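Long-range contacts in protease Do-like 2, chloroplastic (Arabidopsis thaliana, PDB 4FLN), which acts as a chloroplast serine protease that makes the primary cut in the photodamaged D1 protein of plant photosystem II: residues V53-A59 against E94-K100; D298-D304 against A337-R343; Q437-N443 against Y464-E470. Numbering follows the deposited sequence.

Contact 1: V53-A59 against E94-K100; sequences VYCTHTA and EHDTQVK
This is an antiparallel strand pairing that closes the first beta-barrel of the trypsin-like protease domain, joining its first strand, 50-57, to the last in the order, 96-102. The axes of 53-57 and 98-100 come within 4.7 Å, at 168°. Residues 53-57 and 98-100 are extended, with Tyr54 opposite Lys100 as a hydrogen-bonded pair (Tyr54 N to Lys100 O and Lys100 N to Tyr54 O, each 2.7 Å) and Cys55 opposite Val99 as a non-hydrogen-bonded one, CA atoms 4.5 Å apart. Thr56 N then reaches Gln98 O at 3.0 Å, but Thr56 O takes Thr97 N at 2.9 Å, as the chain turns a corner at Thr97 (-80/-47). Cys55, Val99 and His57 point to one face, where Cys55 SG lies 4.1 Å from Val99 CG2; Tyr54, Thr56, Gln98 and Lys100 take the other, with Tyr54 CB 3.6 Å from Lys100 CD. Beyond Thr97 side chains add to the backbone pairing: His57 and Asp96 are a non-hydrogen-bonded pair, CA atoms 5.3 Å apart, and Thr58 N bonds His95 O weakly at 3.4 Å. His57, chi1 m, gives ND1 to Glu94 O at 2.6 Å, while its NE2 bonds Ser74. Thr58 OG1 donates to Thr97 OG1 at 2.7 Å, and Ala59 CA sits over the face of the His95 ring, a CH-pi contact 4.2 Å from the centroid. His95 is left-handed, 48/47. Glu94 lies three residues after His91, a charge-relay residue by similarity, side chains about 4 Å apart. The chemistry thus ties the segment following His91 to the barrel seam through a buried imidazole bonded at both nitrogens.

Contact 2: D298-D304 against A337-R343; sequences DVIVSFD and AEIGIIR
Phe303, chi1 t, packs its ring against Ala337 and Ile339, with CZ 3.4 Å from Ala337 CB and CD1 3.9 Å from Ile339 CG1; Leu327 and Ile328 of helix 325-329 also pack on it. The strands 299-303 and 337-343 run antiparallel, their axes 4.4 Å apart at 148°, within the beta-sheet of the first PDZ domain. Val299 and Ile342 form a hydrogen-bonded pair (Val299 N to Ile342 O 3.1 Å, Ile342 N to Val299 O 3.0 Å), and Ile300 faces Ile341, with Ile300 CB 3.5 Å from Ile341 CD1. Val301 (phi/psi -119/-53) and Ser302 form a classic beta bulge opposite Gly340, whose O accepts from both Val301 N at 2.7 Å and Ser302 N at 3.1 Å. Ser302 OG lies 3.0 Å from Gly340 CA, where a beta carbon would clash. Asp304, left-handed at 49/40, gives its N to Glu338 O at 2.7 Å and takes Glu338 N on OD1 at 3.2 Å; its OD2 pairs with Lys331. At the other end Arg343 grips Asp298 in a two-pronged salt bridge, NH2 to OD2 2.7 Å and NE to OD1 3.2 Å. A run of apolar contacts is therefore closed at each end by an aspartate bonded across the strands.

Contact 3: Q437-N443 against Y464-E470; sequences QQVLKFN and YLVFEFE
Glu468, Phe469 and Glu470, consecutive on one side, have the largest areas buried here. Strands 437-442 and 464-469 are antiparallel, axes 4.7 Å apart at 129°. Glu468 sets the register: its O accepts from Leu440 N at 2.9 Å and, weakly, from Lys441 N at 3.3 Å, while its N donates to Lys441 O at 3.1 Å. Leu440 (phi/psi -101/-61) and Lys441 together opposite Glu468 make a classic beta bulge, shifting the register by one after Val439-Phe469. The Glu468 and Lys441 side chains share a face, OE2 of Glu468 3.6 Å from CD of Lys441. Val439 CG1 sits over the face of the Phe469 ring (chi1 m), a CH-pi contact 3.8 Å from its centroid. Glu470 N bonds Gln438 O weakly at 3.0 Å, and Glu470 OE1 is 3.3 Å from Leu440 CD1. Phe442, chi1 t, turns its ring edge toward the face of Phe467 (chi1 m), an offset edge-to-face pair with centroids 5.5 Å apart and planes at 65°. Asn443, left-handed at 47/41, finishes the pairing: its N donates to Val466 O at 2.9 Å, and its OD1 accepts from Val466 N at 2.6 Å. Within the antiparallel sheet of the second PDZ domain, 437-442 also pairs with 417-422 and 464-469 with 474-478, and helix 450-459 packs on Phe442: the curled antiparallel sheet flanked by helices of a PDZ fold.

Overall arrangement
Each contact joins two antiparallel strands in a different domain: contact 1 in the protease barrel, contact 2 in the first PDZ domain and contact 3 in the second. They follow one another along the chain without interleaving and do not touch. Their centres are 45 Å (1 to 2), 39 Å (1 to 3) and 43 Å (2 to 3) apart, and contacts 1 and 2 fall on opposite sides of the chain's centre. Contact 1 alone borders the probable charge-relay residues, Glu94 lying about 7 Å from Asp122 by side chains. In the six-chain assembly contact 1 packs on Tyr493 of a second subunit, and Tyr464 of contact 3 bonds Glu269 of a third.

Contact 1: V53-A59 against E94-K100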
loop_
_atom_site.group_PDB
_atom_site.type_symbol
_atom_site.label_atom_id
_atom_site.label_comp_id
_atom_site.label_asym_id
_atom_site.label_seq_id
_atom_site.Cartn_x
_atom_site.Cartn_y
_atom_site.Cartn_z
ATOM N N VAL B 53 -15.555 32.853 6.848
ATOM C CA VAL B 53 -16.353 32.753 5.630
ATOM C C VAL B 53 -17.030 31.407 5.503
ATOM O O VAL B 53 -16.362 30.377 5.431
ATOM C CB VAL B 53 -15.480 32.949 4.367
ATOM C CG1 VAL B 53 -16.288 32.693 3.114
ATOM C CG2 VAL B 53 -14.874 34.341 4.346
ATOM N N TYR B 54 -18.357 31.418 5.466
ATOM C CA TYR B 54 -19.114 30.198 5.202
ATOM C C TYR B 54 -19.678 30.258 3.794
ATOM O O TYR B 54 -20.297 31.253 3.400
ATOM C CB TYR B 54 -20.257 30.028 6.196
ATOM C CG TYR B 54 -19.838 30.016 7.643
ATOM C CD1 TYR B 54 -19.817 28.837 8.369
ATOM C CD2 TYR B 54 -19.475 31.188 8.288
ATOM C CE1 TYR B 54 -19.443 28.827 9.702
ATOM C CE2 TYR B 54 -19.096 31.187 9.618
ATOM C CZ TYR B 54 -19.084 30.006 10.322
ATOM O OH TYR B 54 -18.710 30.004 11.649
ATOM N N CYS B 55 -19.460 29.187 3.041
ATOM C CA CYS B 55 -19.907 29.129 1.660
ATOM C C CYS B 55 -20.433 27.758 1.261
ATOM O O CYS B 55 -19.798 26.734 1.514
ATOM C CB CYS B 55 -18.778 29.537 0.715
ATOM S SG CYS B 55 -19.116 29.169 -1.016
ATOM N N THR B 56 -21.595 27.755 0.619
ATOM C CA THR B 56 -22.191 26.531 0.109
ATOM C C THR B 56 -21.810 26.368 -1.353
ATOM O O THR B 56 -21.975 27.291 -2.143
ATOM C CB THR B 56 -23.711 26.568 0.263
ATOM O OG1 THR B 56 -24.038 26.593 1.658
ATOM C CG2 THR B 56 -24.340 25.351 -0.365
ATOM N N HIS B 57 -21.298 25.194 -1.709
ATOM C CA HIS B 57 -20.757 24.966 -3.047
ATOM C C HIS B 57 -21.575 23.984 -3.863
ATOM O O HIS B 57 -21.685 22.816 -3.500
ATOM C CB HIS B 57 -19.319 24.445 -2.956
ATOM C CG HIS B 57 -18.379 25.384 -2.269
ATOM N ND1 HIS B 57 -17.657 26.342 -2.947
ATOM C CD2 HIS B 57 -18.055 25.524 -0.963
ATOM C CE1 HIS B 57 -16.926 27.027 -2.088
ATOM N NE2 HIS B 57 -17.150 26.550 -0.877
ATOM N N THR B 58 -22.154 24.448 -4.966
ATOM C CA THR B 58 -22.700 23.518 -5.943
ATOM C C THR B 58 -21.938 23.625 -7.247
ATOM O O THR B 58 -22.141 24.559 -8.013
ATOM C CB THR B 58 -24.173 23.808 -6.245
ATOM O OG1 THR B 58 -24.886 24.022 -5.019
ATOM C CG2 THR B 58 -24.787 22.645 -7.013
ATOM N N ALA B 59 -21.093 22.641 -7.519
ATOM C CA ALA B 59 -20.360 22.599 -8.769
ATOM C C ALA B 59 -21.149 21.793 -9.787
ATOM O O ALA B 59 -21.980 20.974 -9.409
ATOM C CB ALA B 59 -18.994 21.988 -8.554
ATOM N N GLU B 94 -15.917 29.996 -4.488
ATOM C CA GLU B 94 -16.091 29.338 -5.774
ATOM C C GLU B 94 -17.443 28.615 -5.891
ATOM O O GLU B 94 -17.881 27.952 -4.952
ATOM C CB GLU B 94 -14.934 28.369 -6.007
ATOM C CG GLU B 94 -15.298 27.137 -6.794
ATOM C CD GLU B 94 -14.082 26.290 -7.124
ATOM O OE1 GLU B 94 -14.200 25.040 -7.120
ATOM O OE2 GLU B 94 -13.011 26.880 -7.392
ATOM N N HIS B 95 -18.090 28.760 -7.049
ATOM C CA HIS B 95 -19.419 28.191 -7.315
ATOM C C HIS B 95 -20.411 28.480 -6.192
ATOM O O HIS B 95 -21.145 27.590 -5.760
ATOM C CB HIS B 95 -19.352 26.676 -7.542
ATOM C CG HIS B 95 -18.623 26.270 -8.783
ATOM N ND1 HIS B 95 -17.396 25.642 -8.753
ATOM C CD2 HIS B 95 -18.951 26.391 -10.093
ATOM C CE1 HIS B 95 -16.998 25.395 -9.990
ATOM N NE2 HIS B 95 -17.923 25.839 -10.821
ATOM N N ASP B 96 -20.455 29.726 -5.740
ATOM C CA ASP B 96 -21.214 30.043 -4.541
ATOM C C ASP B 96 -22.722 29.920 -4.741
ATOM O O ASP B 96 -23.311 30.591 -5.588
ATOM C CB ASP B 96 -20.848 31.449 -4.036
ATOM C CG ASP B 96 -21.296 32.554 -4.979
ATOM O OD1 ASP B 96 -20.742 32.646 -6.096
ATOM O OD2 ASP B 96 -22.195 33.339 -4.596
ATOM N N THR B 97 -23.341 29.051 -3.950
ATOM C CA THR B 97 -24.792 29.001 -3.856
ATOM C C THR B 97 -25.247 30.106 -2.918
ATOM O O THR B 97 -26.182 30.853 -3.207
ATOM C CB THR B 97 -25.265 27.657 -3.314
ATOM O OG1 THR B 97 -24.973 26.631 -4.271
ATOM C CG2 THR B 97 -26.754 27.695 -3.050
ATOM N N GLN B 98 -24.568 30.193 -1.782
ATOM C CA GLN B 98 -24.749 31.293 -0.849
ATOM C C GLN B 98 -23.456 31.495 -0.055
ATOM O O GLN B 98 -22.656 30.566 0.122
ATOM C CB GLN B 98 -25.933 31.039 0.086
ATOM C CG GLN B 98 -25.767 29.826 0.978
ATOM C CD GLN B 98 -26.944 29.618 1.906
ATOM O OE1 GLN B 98 -26.796 29.049 2.986
ATOM N NE2 GLN B 98 -28.123 30.072 1.489
ATOM N N VAL B 99 -23.255 32.718 0.413
ATOM C CA VAL B 99 -22.035 33.059 1.106
ATOM C C VAL B 99 -22.368 33.872 2.346
ATOM O O VAL B 99 -23.084 34.884 2.281
ATOM C CB VAL B 99 -21.091 33.837 0.182
ATOM C CG1 VAL B 99 -19.839 34.267 0.936
ATOM C CG2 VAL B 99 -20.733 32.986 -1.028
ATOM N N LYS B 100 -21.857 33.412 3.481
ATOM C CA LYS B 100 -22.182 34.021 4.761
ATOM C C LYS B 100 -20.899 34.342 5.508
ATOM O O LYS B 100 -19.915 33.611 5.421
ATOM C CB LYS B 100 -23.055 33.070 5.585
ATOM C CG LYS B 100 -23.614 31.895 4.780
ATOM C CD LYS B 100 -23.713 30.622 5.619
ATOM C CE LYS B 100 -24.085 29.408 4.771
ATOM N NZ LYS B 100 -24.015 28.128 5.545
#

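Contact 2: D298-D304 against A337-R343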
loop_
_atom_site.group_PDB
_atom_site.type_symbol
_atom_site.label_atom_id
_atom_site.label_comp_id
_atom_site.label_asym_id
_atom_site.label_seq_id
_atom_site.Cartn_x
_atom_site.Cartn_y
_atom_site.Cartn_z
ATOM N N ASP B 298 14.210 34.916 -32.780
ATOM C CA ASP B 298 14.377 36.205 -32.126
ATOM C C ASP B 298 14.934 36.025 -30.713
ATOM O O ASP B 298 14.549 35.108 -29.981
ATOM C CB ASP B 298 13.047 36.959 -32.074
ATOM C CG ASP B 298 12.624 37.498 -33.434
ATOM O OD1 ASP B 298 13.310 37.201 -34.439
ATOM O OD2 ASP B 298 11.599 38.216 -33.496
ATOM N N VAL B 299 15.847 36.900 -30.330
ATOM C CA VAL B 299 16.354 36.866 -28.980
ATOM C C VAL B 299 15.852 38.095 -28.272
ATOM O O VAL B 299 16.323 39.187 -28.556
ATOM C CB VAL B 299 17.877 36.926 -28.972
ATOM C CG1 VAL B 299 18.398 36.905 -27.531
ATOM C CG2 VAL B 299 18.459 35.778 -29.806
ATOM N N ILE B 300 14.906 37.954 -27.347
ATOM C CA ILE B 300 14.503 39.161 -26.651
ATOM C C ILE B 300 15.628 39.567 -25.702
ATOM O O ILE B 300 16.224 38.741 -25.007
ATOM C CB ILE B 300 13.084 39.149 -25.962
ATOM C CG1 ILE B 300 13.215 39.137 -24.447
ATOM C CG2 ILE B 300 12.119 38.075 -26.512
ATOM C CD1 ILE B 300 12.428 40.240 -23.802
ATOM N N VAL B 301 15.907 40.859 -25.713
ATOM C CA VAL B 301 17.085 41.448 -25.097
ATOM C C VAL B 301 16.682 42.447 -23.995
ATOM O O VAL B 301 17.209 42.422 -22.886
ATOM C CB VAL B 301 18.036 42.028 -26.165
ATOM C CG1 VAL B 301 18.588 43.361 -25.729
ATOM C CG2 VAL B 301 19.155 41.019 -26.462
ATOM N N SER B 302 15.821 43.393 -24.335
ATOM C CA SER B 302 15.261 44.278 -23.327
ATOM C C SER B 302 13.741 44.167 -23.277
ATOM O O SER B 302 13.114 43.670 -24.208
ATOM C CB SER B 302 15.666 45.723 -23.604
ATOM O OG SER B 302 15.428 46.069 -24.961
ATOM N N PHE B 303 13.157 44.598 -22.167
ATOM C CA PHE B 303 11.715 44.712 -22.060
ATOM C C PHE B 303 11.424 46.004 -21.316
ATOM O O PHE B 303 11.823 46.139 -20.164
ATOM C CB PHE B 303 11.172 43.505 -21.302
ATOM C CG PHE B 303 9.690 43.502 -21.128
ATOM C CD1 PHE B 303 8.893 42.679 -21.900
ATOM C CD2 PHE B 303 9.090 44.304 -20.178
ATOM C CE1 PHE B 303 7.529 42.657 -21.727
ATOM C CE2 PHE B 303 7.719 44.294 -20.006
ATOM C CZ PHE B 303 6.937 43.468 -20.779
ATOM N N ASP B 304 10.729 46.946 -21.952
ATOM C CA ASP B 304 10.520 48.276 -21.370
ATOM C C ASP B 304 11.849 48.860 -20.877
ATOM O O ASP B 304 11.911 49.472 -19.810
ATOM C CB ASP B 304 9.512 48.234 -20.211
ATOM C CG ASP B 304 8.047 48.277 -20.678
ATOM O OD1 ASP B 304 7.784 48.594 -21.862
ATOM O OD2 ASP B 304 7.150 48.004 -19.843
ATOM N N ALA B 337 3.870 46.695 -24.506
ATOM C CA ALA B 337 5.237 46.690 -23.984
ATOM C C ALA B 337 6.224 46.918 -25.118
ATOM O O ALA B 337 6.049 46.381 -26.207
ATOM C CB ALA B 337 5.551 45.369 -23.285
ATOM N N GLU B 338 7.254 47.721 -24.870
ATOM C CA GLU B 338 8.341 47.852 -25.827
ATOM C C GLU B 338 9.377 46.761 -25.594
ATOM O O GLU B 338 9.805 46.521 -24.474
ATOM C CB GLU B 338 8.969 49.233 -25.745
ATOM C CG GLU B 338 7.975 50.355 -25.988
ATOM C CD GLU B 338 8.629 51.716 -26.005
ATOM O OE1 GLU B 338 7.902 52.729 -25.899
ATOM O OE2 GLU B 338 9.870 51.769 -26.131
ATOM N N ILE B 339 9.766 46.078 -26.658
ATOM C CA ILE B 339 10.667 44.953 -26.508
ATOM C C ILE B 339 11.876 45.062 -27.432
ATOM O O ILE B 339 11.744 45.106 -28.654
ATOM C CB ILE B 339 9.918 43.623 -26.724
ATOM C CG1 ILE B 339 8.791 43.483 -25.695
ATOM C CG2 ILE B 339 10.874 42.442 -26.641
ATOM C CD1 ILE B 339 7.944 42.235 -25.854
ATOM N N GLY B 340 13.051 45.161 -26.825
ATOM C CA GLY B 340 14.304 45.072 -27.548
ATOM C C GLY B 340 14.663 43.676 -28.018
ATOM O O GLY B 340 14.768 42.736 -27.224
ATOM N N ILE B 341 14.918 43.557 -29.313
ATOM C CA ILE B 341 15.110 42.259 -29.936
ATOM C C ILE B 341 16.401 42.210 -30.730
ATOM O O ILE B 341 16.905 43.235 -31.190
ATOM C CB ILE B 341 13.889 41.919 -30.846
ATOM C CG1 ILE B 341 13.138 40.739 -30.266
ATOM C CG2 ILE B 341 14.281 41.673 -32.299
ATOM C CD1 ILE B 341 12.689 40.993 -28.861
ATOM N N ILE B 342 16.953 41.018 -30.864
ATOM C CA ILE B 342 18.001 40.790 -31.845
ATOM C C ILE B 342 17.449 39.813 -32.863
ATOM O O ILE B 342 17.125 38.667 -32.533
ATOM C CB ILE B 342 19.301 40.238 -31.222
ATOM C CG1 ILE B 342 19.855 41.226 -30.187
ATOM C CG2 ILE B 342 20.329 39.938 -32.316
ATOM C CD1 ILE B 342 21.175 40.809 -29.582
ATOM N N ARG B 343 17.311 40.292 -34.092
ATOM C CA ARG B 343 16.818 39.484 -35.195
ATOM C C ARG B 343 17.923 39.391 -36.232
ATOM O O ARG B 343 18.583 40.382 -36.520
ATOM C CB ARG B 343 15.553 40.102 -35.791
ATOM C CG ARG B 343 15.030 39.368 -37.012
ATOM C CD ARG B 343 13.698 39.919 -37.440
ATOM N NE ARG B 343 12.681 39.648 -36.435
ATOM C CZ ARG B 343 11.588 40.376 -36.256
ATOM N NH1 ARG B 343 11.364 41.441 -37.016
ATOM N NH2 ARG B 343 10.730 40.040 -35.305
HETATM O O HOH W 1 13.211 47.411 -24.636
HETATM O O HOH W 2 5.821 49.867 -23.032
#

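Contact 3: Q437-N443 against Y464-E470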
loop_
_atom_site.group_PDB
_atom_site.type_symbol
_atom_site.label_atom_id
_atom_site.label_comp_id
_atom_site.label_asym_id
_atom_site.label_seq_id
_atom_site.Cartn_x
_atom_site.Cartn_y
_atom_site.Cartn_z
ATOM N N GLN B 437 -13.873 10.887 -27.601
ATOM C CA GLN B 437 -13.306 11.004 -28.933
ATOM C C GLN B 437 -13.476 12.433 -29.420
ATOM O O GLN B 437 -14.532 13.028 -29.243
ATOM C CB GLN B 437 -14.002 10.042 -29.898
ATOM C CG GLN B 437 -13.701 8.584 -29.636
ATOM C CD GLN B 437 -12.275 8.231 -29.993
ATOM O OE1 GLN B 437 -11.806 8.554 -31.090
ATOM N NE2 GLN B 437 -11.569 7.580 -29.068
ATOM N N GLN B 438 -12.433 12.990 -30.020
ATOM C CA GLN B 438 -12.533 14.321 -30.585
ATOM C C GLN B 438 -13.233 14.254 -31.938
ATOM O O GLN B 438 -12.854 13.452 -32.787
ATOM C CB GLN B 438 -11.145 14.946 -30.750
ATOM C CG GLN B 438 -11.201 16.388 -31.197
ATOM C CD GLN B 438 -9.846 16.943 -31.591
ATOM O OE1 GLN B 438 -8.818 16.309 -31.379
ATOM N NE2 GLN B 438 -9.842 18.139 -32.174
ATOM N N VAL B 439 -14.261 15.081 -32.131
ATOM C CA VAL B 439 -14.868 15.251 -33.451
ATOM C C VAL B 439 -14.154 16.326 -34.246
ATOM O O VAL B 439 -13.945 17.430 -33.755
ATOM C CB VAL B 439 -16.351 15.653 -33.389
ATOM C CG1 VAL B 439 -17.235 14.454 -33.648
ATOM C CG2 VAL B 439 -16.679 16.325 -32.069
ATOM N N LEU B 440 -13.812 15.994 -35.486
ATOM C CA LEU B 440 -13.118 16.909 -36.387
ATOM C C LEU B 440 -14.071 17.548 -37.388
ATOM O O LEU B 440 -14.210 18.761 -37.436
ATOM C CB LEU B 440 -11.985 16.185 -37.109
ATOM C CG LEU B 440 -11.011 15.540 -36.122
ATOM C CD1 LEU B 440 -9.877 14.840 -36.847
ATOM C CD2 LEU B 440 -10.476 16.581 -35.130
ATOM N N LYS B 441 -14.707 16.725 -38.207
ATOM C CA LYS B 441 -15.619 17.233 -39.215
ATOM C C LYS B 441 -17.055 16.790 -38.983
ATOM O O LYS B 441 -17.321 15.759 -38.364
ATOM C CB LYS B 441 -15.168 16.809 -40.616
ATOM C CG LYS B 441 -13.708 17.102 -40.894
ATOM C CD LYS B 441 -13.361 16.957 -42.364
ATOM C CE LYS B 441 -11.850 16.962 -42.556
ATOM N NZ LYS B 441 -11.440 17.339 -43.939
ATOM N N PHE B 442 -17.972 17.609 -39.478
ATOM C CA PHE B 442 -19.374 17.251 -39.588
ATOM C C PHE B 442 -19.800 17.504 -41.026
ATOM O O PHE B 442 -19.690 18.628 -41.526
ATOM C CB PHE B 442 -20.232 18.081 -38.635
ATOM C CG PHE B 442 -21.705 17.963 -38.897
ATOM C CD1 PHE B 442 -22.471 17.033 -38.215
ATOM C CD2 PHE B 442 -22.324 18.777 -39.835
ATOM C CE1 PHE B 442 -23.829 16.922 -38.458
ATOM C CE2 PHE B 442 -23.683 18.668 -40.084
ATOM C CZ PHE B 442 -24.436 17.742 -39.393
ATOM N N ASN B 443 -20.272 16.452 -41.688
ATOM C CA ASN B 443 -20.685 16.543 -43.085
ATOM C C ASN B 443 -19.657 17.282 -43.941
ATOM O O ASN B 443 -20.010 18.096 -44.796
ATOM C CB ASN B 443 -22.069 17.183 -43.201
ATOM C CG ASN B 443 -23.169 16.282 -42.666
ATOM O OD1 ASN B 443 -22.899 15.247 -42.048
ATOM N ND2 ASN B 443 -24.417 16.668 -42.901
ATOM N N TYR B 464 -27.887 12.197 -44.169
ATOM C CA TYR B 464 -27.156 11.644 -43.043
ATOM C C TYR B 464 -26.453 12.704 -42.197
ATOM O O TYR B 464 -26.105 13.790 -42.670
ATOM C CB TYR B 464 -26.132 10.626 -43.537
ATOM C CG TYR B 464 -26.720 9.493 -44.350
ATOM C CD1 TYR B 464 -26.512 9.415 -45.722
ATOM C CD2 TYR B 464 -27.471 8.499 -43.742
ATOM C CE1 TYR B 464 -27.040 8.384 -46.466
ATOM C CE2 TYR B 464 -28.006 7.463 -44.475
ATOM C CZ TYR B 464 -27.790 7.408 -45.838
ATOM O OH TYR B 464 -28.327 6.370 -46.570
ATOM N N LEU B 465 -26.255 12.375 -40.929
ATOM C CA LEU B 465 -25.361 13.136 -40.079
ATOM C C LEU B 465 -24.025 12.404 -40.075
ATOM O O LEU B 465 -23.913 11.306 -39.527
ATOM C CB LEU B 465 -25.934 13.219 -38.662
ATOM C CG LEU B 465 -27.276 13.952 -38.512
ATOM C CD1 LEU B 465 -27.792 13.866 -37.085
ATOM C CD2 LEU B 465 -27.159 15.407 -38.940
ATOM N N VAL B 466 -23.011 13.000 -40.694
ATOM C CA VAL B 466 -21.704 12.350 -40.777
ATOM C C VAL B 466 -20.666 12.973 -39.835
ATOM O O VAL B 466 -20.286 14.127 -39.992
ATOM C CB VAL B 466 -21.153 12.347 -42.225
ATOM C CG1 VAL B 466 -19.841 11.608 -42.285
ATOM C CG2 VAL B 466 -22.148 11.714 -43.171
ATOM N N PHE B 467 -20.212 12.195 -38.859
ATOM C CA PHE B 467 -19.220 12.657 -37.901
ATOM C C PHE B 467 -17.886 11.972 -38.142
ATOM O O PHE B 467 -17.783 10.762 -37.977
ATOM C CB PHE B 467 -19.680 12.342 -36.482
ATOM C CG PHE B 467 -20.941 13.060 -36.073
ATOM C CD1 PHE B 467 -22.174 12.421 -36.138
ATOM C CD2 PHE B 467 -20.893 14.372 -35.608
ATOM C CE1 PHE B 467 -23.332 13.073 -35.756
ATOM C CE2 PHE B 467 -22.047 15.025 -35.231
ATOM C CZ PHE B 467 -23.273 14.373 -35.309
ATOM N N GLU B 468 -16.868 12.731 -38.531
ATOM C CA GLU B 468 -15.519 12.180 -38.625
ATOM C C GLU B 468 -14.723 12.471 -37.363
ATOM O O GLU B 468 -14.559 13.624 -36.981
ATOM C CB GLU B 468 -14.780 12.729 -39.843
ATOM C CG GLU B 468 -15.306 12.205 -41.164
ATOM C CD GLU B 468 -14.756 12.972 -42.357
ATOM O OE1 GLU B 468 -15.521 13.189 -43.331
ATOM O OE2 GLU B 468 -13.563 13.360 -42.313
ATOM N N PHE B 469 -14.216 11.431 -36.719
ATOM C CA PHE B 469 -13.470 11.617 -35.479
ATOM C C PHE B 469 -11.971 11.552 -35.704
ATOM O O PHE B 469 -11.510 11.394 -36.836
ATOM C CB PHE B 469 -13.887 10.589 -34.433
ATOM C CG PHE B 469 -15.329 10.667 -34.064
ATOM C CD1 PHE B 469 -15.721 11.256 -32.887
ATOM C CD2 PHE B 469 -16.299 10.165 -34.910
ATOM C CE1 PHE B 469 -17.051 11.331 -32.550
ATOM C CE2 PHE B 469 -17.633 10.240 -34.580
ATOM C CZ PHE B 469 -18.010 10.828 -33.399
ATOM N N GLU B 470 -11.227 11.655 -34.606
ATOM C CA GLU B 470 -9.775 11.775 -34.635
ATOM C C GLU B 470 -9.075 10.569 -35.245
ATOM O O GLU B 470 -8.147 10.723 -36.035
ATOM C CB GLU B 470 -9.236 12.049 -33.224
ATOM C CG GLU B 470 -7.705 12.028 -33.097
ATOM C CD GLU B 470 -7.001 13.172 -33.831
ATOM O OE1 GLU B 470 -7.644 13.867 -34.647
ATOM O OE2 GLU B 470 -5.790 13.373 -33.589
#